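Local coordinates for ATP phosphoribosyltransferase (Methanobacterium thermoautotrophicum, PDB 2VD3) that catalyses the first step of histidine biosynthesis, joining ATP and 5-phosphoribose 1-diphosphate into N'-(5'-phosphoribosyl)-ATP, and is held here in its histidine-inhibited form, at the interface of chains A and B and the interface of chains A and C. Coordinates in Å, arbitrary orientation; residue numbers count along the deposited sequence, not the author numbering. Chains: chain A/B/C, ATP phosphoribosyltransferase.

Contact 1: the interface of chains A and B. Residues chain A 148, 152, 154; chain B 6, 38-39, 50, 60, 65.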
# COMPACT_ATOMS: atom_id res chain seq x y z
N ILE A 148 -21.66 9.36 -8.71
CA ILE A 148 -22.19 9.94 -7.47
C ILE A 148 -22.83 11.32 -7.70
O ILE A 148 -23.63 11.78 -6.89
CB ILE A 148 -21.08 9.99 -6.37
CG1 ILE A 148 -20.56 8.58 -6.08
CG2 ILE A 148 -21.58 10.61 -5.08
CD1 ILE A 148 -19.28 8.53 -5.28
N ILE A 152 -25.51 13.60 -5.24
CA ILE A 152 -25.18 14.82 -4.48
C ILE A 152 -25.68 16.13 -5.11
O ILE A 152 -25.40 17.22 -4.61
CB ILE A 152 -23.66 14.90 -4.14
CG1 ILE A 152 -22.82 15.14 -5.41
CG2 ILE A 152 -23.21 13.63 -3.40
CD1 ILE A 152 -21.32 15.39 -5.16
N VAL A 154 -25.01 17.56 -8.16
CA VAL A 154 -24.09 18.30 -9.03
C VAL A 154 -24.53 18.22 -10.48
O VAL A 154 -24.37 19.19 -11.23
CB VAL A 154 -22.63 17.77 -8.93
CG1 VAL A 154 -21.77 18.29 -10.08
CG2 VAL A 154 -22.01 18.16 -7.61
N ARG B 6 -23.33 21.78 4.53
CA ARG B 6 -22.38 20.78 4.08
C ARG B 6 -21.08 21.47 3.69
O ARG B 6 -21.09 22.44 2.93
CB ARG B 6 -22.94 19.98 2.91
CG ARG B 6 -22.08 18.80 2.51
CD ARG B 6 -22.65 18.08 1.30
NE ARG B 6 -23.93 17.45 1.61
CZ ARG B 6 -24.81 17.07 0.70
NH1 ARG B 6 -25.94 16.49 1.08
NH2 ARG B 6 -24.56 17.26 -0.59
N LEU B 38 -17.57 9.14 2.74
CA LEU B 38 -18.00 10.17 1.77
C LEU B 38 -18.72 11.31 2.49
O LEU B 38 -18.48 12.49 2.19
CB LEU B 38 -18.86 9.56 0.66
CG LEU B 38 -19.46 10.43 -0.47
CD1 LEU B 38 -18.42 11.32 -1.18
CD2 LEU B 38 -20.18 9.55 -1.48
N PHE B 39 -19.58 10.96 3.44
CA PHE B 39 -20.23 11.93 4.33
C PHE B 39 -19.98 11.58 5.78
O PHE B 39 -20.15 10.43 6.19
CB PHE B 39 -21.74 11.98 4.09
CG PHE B 39 -22.12 12.45 2.72
CD1 PHE B 39 -22.44 11.54 1.72
CD2 PHE B 39 -22.18 13.82 2.44
CE1 PHE B 39 -22.80 11.98 0.45
CE2 PHE B 39 -22.53 14.26 1.18
CZ PHE B 39 -22.85 13.35 0.18
N MET B 50 -18.61 16.60 3.60
CA MET B 50 -18.52 15.77 2.41
C MET B 50 -17.06 15.70 2.00
O MET B 50 -16.47 16.72 1.68
CB MET B 50 -19.37 16.33 1.26
CG MET B 50 -19.28 15.52 -0.02
SD MET B 50 -20.39 16.05 -1.34
CE MET B 50 -19.63 17.58 -1.86
N PHE B 60 -18.18 21.93 -6.61
CA PHE B 60 -19.21 21.49 -5.69
C PHE B 60 -19.81 22.68 -4.92
O PHE B 60 -21.01 22.72 -4.65
CB PHE B 60 -18.67 20.44 -4.71
CG PHE B 60 -18.30 19.12 -5.35
CD1 PHE B 60 -18.87 18.71 -6.55
CD2 PHE B 60 -17.39 18.27 -4.73
CE1 PHE B 60 -18.54 17.47 -7.14
CE2 PHE B 60 -17.05 17.03 -5.30
CZ PHE B 60 -17.63 16.63 -6.51
N ALA B 65 -23.80 21.99 -4.35
CA ALA B 65 -23.76 20.65 -3.74
C ALA B 65 -23.07 20.67 -2.38
O ALA B 65 -23.27 19.77 -1.55
CB ALA B 65 -23.08 19.67 -4.67

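Contact 2: the interface of chains A and C. Residues chain A 245-247; chain C 228, 232, 241-243.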
# COMPACT_ATOMS: atom_id res chain seq x y z
N GLU A 245 3.54 -39.39 -39.42
CA GLU A 245 3.50 -40.80 -39.04
C GLU A 245 3.67 -40.95 -37.53
O GLU A 245 4.38 -40.16 -36.89
CB GLU A 245 4.60 -41.58 -39.77
CG GLU A 245 4.47 -43.11 -39.73
CD GLU A 245 3.47 -43.67 -40.75
OE1 GLU A 245 3.10 -44.86 -40.64
OE2 GLU A 245 3.05 -42.93 -41.67
N VAL A 246 2.99 -41.95 -36.97
CA VAL A 246 3.13 -42.31 -35.56
C VAL A 246 3.62 -43.76 -35.49
O VAL A 246 3.05 -44.63 -36.14
CB VAL A 246 1.80 -42.13 -34.79
CG1 VAL A 246 1.88 -42.74 -33.38
CG2 VAL A 246 1.43 -40.67 -34.70
N LEU A 247 4.67 -44.00 -34.71
CA LEU A 247 5.22 -45.35 -34.56
C LEU A 247 4.47 -46.17 -33.50
O LEU A 247 4.85 -46.18 -32.33
CB LEU A 247 6.72 -45.31 -34.26
CG LEU A 247 7.66 -44.70 -35.31
CD1 LEU A 247 9.10 -44.83 -34.86
CD2 LEU A 247 7.48 -45.31 -36.70
N LEU C 228 16.86 -44.27 -34.45
CA LEU C 228 15.41 -44.07 -34.30
C LEU C 228 14.72 -45.14 -33.45
O LEU C 228 13.71 -44.86 -32.81
CB LEU C 228 14.73 -43.95 -35.68
CG LEU C 228 13.20 -43.84 -35.78
CD1 LEU C 228 12.66 -42.57 -35.10
CD2 LEU C 228 12.72 -43.91 -37.23
N ARG C 232 12.23 -44.79 -29.81
CA ARG C 232 10.88 -45.36 -29.66
C ARG C 232 10.65 -45.83 -28.24
O ARG C 232 9.68 -45.44 -27.59
CB ARG C 232 10.66 -46.56 -30.58
CG ARG C 232 10.63 -46.29 -32.06
CD ARG C 232 10.52 -47.59 -32.85
N PRO C 241 5.48 -42.12 -30.54
CA PRO C 241 6.17 -40.91 -30.98
C PRO C 241 5.85 -40.55 -32.42
O PRO C 241 5.68 -41.44 -33.26
CB PRO C 241 7.65 -41.28 -30.85
CG PRO C 241 7.69 -42.76 -30.89
CD PRO C 241 6.42 -43.21 -30.22
N THR C 242 5.73 -39.26 -32.69
CA THR C 242 5.49 -38.76 -34.04
C THR C 242 6.84 -38.50 -34.69
O THR C 242 7.69 -37.81 -34.12
CB THR C 242 4.62 -37.47 -34.04
OG1 THR C 242 3.39 -37.71 -33.34
CG2 THR C 242 4.30 -37.03 -35.45
N VAL C 243 7.02 -39.07 -35.88
CA VAL C 243 8.30 -39.06 -36.59
C VAL C 243 8.18 -38.35 -37.94
O VAL C 243 7.33 -38.71 -38.76
CB VAL C 243 8.83 -40.51 -36.78
CG1 VAL C 243 10.19 -40.52 -37.48
CG2 VAL C 243 8.92 -41.21 -35.43

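Contact 3: the interface of chains A and C. Residues chain A 163-164; chain C 32, 34, 41.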
# COMPACT_ATOMS: atom_id res chain seq x y z
N SER A 163 -17.36 -1.74 -19.61
CA SER A 163 -17.55 -2.91 -20.47
C SER A 163 -18.92 -3.52 -20.20
O SER A 163 -19.56 -4.06 -21.11
CB SER A 163 -16.50 -4.00 -20.23
OG SER A 163 -15.26 -3.47 -19.80
N THR A 164 -19.33 -3.46 -18.94
CA THR A 164 -20.61 -4.00 -18.48
C THR A 164 -21.43 -2.89 -17.84
O THR A 164 -20.90 -2.07 -17.09
CB THR A 164 -20.41 -5.11 -17.41
OG1 THR A 164 -19.43 -4.69 -16.45
CG2 THR A 164 -19.97 -6.43 -18.06
N ASP C 32 -11.40 -7.25 -21.24
CA ASP C 32 -11.65 -5.80 -21.13
C ASP C 32 -12.06 -5.38 -19.72
O ASP C 32 -12.93 -4.52 -19.54
CB ASP C 32 -12.70 -5.35 -22.17
CG ASP C 32 -12.25 -5.59 -23.60
OD1 ASP C 32 -11.06 -5.34 -23.89
OD2 ASP C 32 -13.08 -6.01 -24.43
N VAL C 34 -12.36 -3.56 -16.68
CA VAL C 34 -12.17 -2.25 -16.09
C VAL C 34 -11.96 -2.41 -14.58
O VAL C 34 -12.57 -3.28 -13.95
CB VAL C 34 -13.39 -1.32 -16.34
CG1 VAL C 34 -13.03 0.14 -16.06
CG2 VAL C 34 -13.90 -1.48 -17.77
N LYS C 41 -16.41 -9.22 -18.26
CA LYS C 41 -16.59 -10.13 -19.38
C LYS C 41 -15.37 -11.05 -19.53
O LYS C 41 -14.30 -10.78 -18.97
CB LYS C 41 -16.85 -9.35 -20.68
CG LYS C 41 -18.02 -8.37 -20.58
CD LYS C 41 -18.50 -7.88 -21.94
CE LYS C 41 -17.57 -6.85 -22.53
NZ LYS C 41 -18.11 -6.34 -23.81

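Contact 1: the interface of chains A and B
A:Ile152 reaches into an apolar pocket of chain B, between B:Phe39, B:Met50 and B:Phe60, where the catalytic parts of two long-form HisG subunits, of the periplasmic-binding-protein fold, meet about a two-fold axis. It buries 91 Å², the most in this patch, and its branches part ways. The short branch, CG2, points at the rim of B:Phe39, lying in the ring plane 3.6 Å from CZ. The long branch stands between the backbone N and the carbonyl carbon (chi1 69°), which carries CD1 over one face of B:Phe60, off centre. The same methyl, CD1, is 4.0 Å from SD of B:Met50, whose chain it meets at about a right angle. Beside this, A:Val154 CG2 touches both CD1 of B:Phe60, at 3.4 Å, and the methyl of B:Ala65. B:Leu38 and A:Ile148 extend the packing, tip to tip, with CD2 of the leucine near both methyls, CG2 and CD1. B:Arg6 borders the pocket and probably steadies it from behind: CE2 of B:Phe39 points at its guanidinium face, off centre. NH2 donates to O of B:Ala65 at 3.0 Å, within the carbonyl plane, but the oxygen lies 33° off the guanidinium plane and the bond is bent. With an alanine in place of B:Arg6, the B:Ala65 carbonyl would probably lose this donor and the rim of B:Phe39 the guanidinium face it rests on.

Contact 2: the interface of chains A and C
A:Glu245 and C:Val243 face each other across an antiparallel pairing of the 242-246 strands, in the C-terminal regulatory domains typical of long-form HisG. The polar part of the contact is made by backbone. N of C:Val243 donates to O of A:Glu245 at 3.0 Å, and N of A:Leu247 donates to O of C:Pro241 at 3.1 Å. The second comes nearly along the C=O axis, whereas the first is tilted 25° from its carbonyl plane. The register is set by two bridges, A:Glu245 with C:Val243 and A:Val246 with C:Thr242.

The apolar part centres on A:Leu247, which buries 98 Å² just past the end of its strand. Its CG is anti to the carbonyl carbon, and this chi1 of -62° with an extended chi2 (-177°) carries CD1 to both C:Arg232 and C:Val243. CD1 lies 3.5 Å from CG of C:Arg232, whose side chain it meets at about a right angle; that arginine is modelled incompletely, so its charged end cannot be placed. C:Val243 crosses the leucine at a slant, its CG2 against both CG and CD1, 3.7 Å from the latter. Thr242, here C:Thr242, also lines the histidine pocket, which puts this strand pairing beside the inhibitor's binding site.

Contact 3: the interface of chains A and C
A:Ser163 turns its hydroxyl toward the backbone of C:Asp32, while C:Lys41 runs along A:Thr164 and on to the far side of the serine. The bond from the serine OG to O of C:Asp32 is short, at 2.6 Å, and the donor sits 20° from the carbonyl plane. It is the main-chain oxygen, not the aspartate carboxylate, that is used. OG lies beside the serine's own backbone N, at a chi1 of -30° that is away from a staggered setting, and this turn directs it at C:Asp32. The setting looks somewhat strained, and with so short a bond the exact position of the hydroxyl should be read with caution.

C:Lys41, with 51 Å² buried, contributes mainly its aliphatic chain. Its CG lies 3.7 Å from CG2 of A:Thr164, the two side chains sliding past each other in opposite directions. The lysine then bends at chi3 (-76°), which brings CE to 3.8 Å from CB of A:Ser163. NZ stays 3.8 Å from the serine O, too far for a hydrogen bond, although its charge may still favour that carbonyl weakly.

A:Ser163 and A:Thr164 belong to the HisG signature loop between strand 157-162 and helix 166-170, which binds the phosphate of the phosphoribosyl substrate. A neighbouring subunit thus rests against an active-site loop, and may restrain it in the histidine-inhibited assembly.

The centres of the C-alpha atoms of contact 1 and contact 3 are about 28 Å apart, those of contact 2 and contact 3 about 46 Å, and those of contact 1 and contact 2 about 72 Å. Contacts 2 and 3 join the same pair of chains, one through the regulatory domains and the other near the catalytic loop. Strand 39-42 serves in both contact 1 and contact 3, so each subunit can use it toward two different neighbours. Contact 1 plausibly builds the two-fold dimer; contacts 2 and 3 would then join dimers into the six-chain assembly and could link histidine binding to the active site.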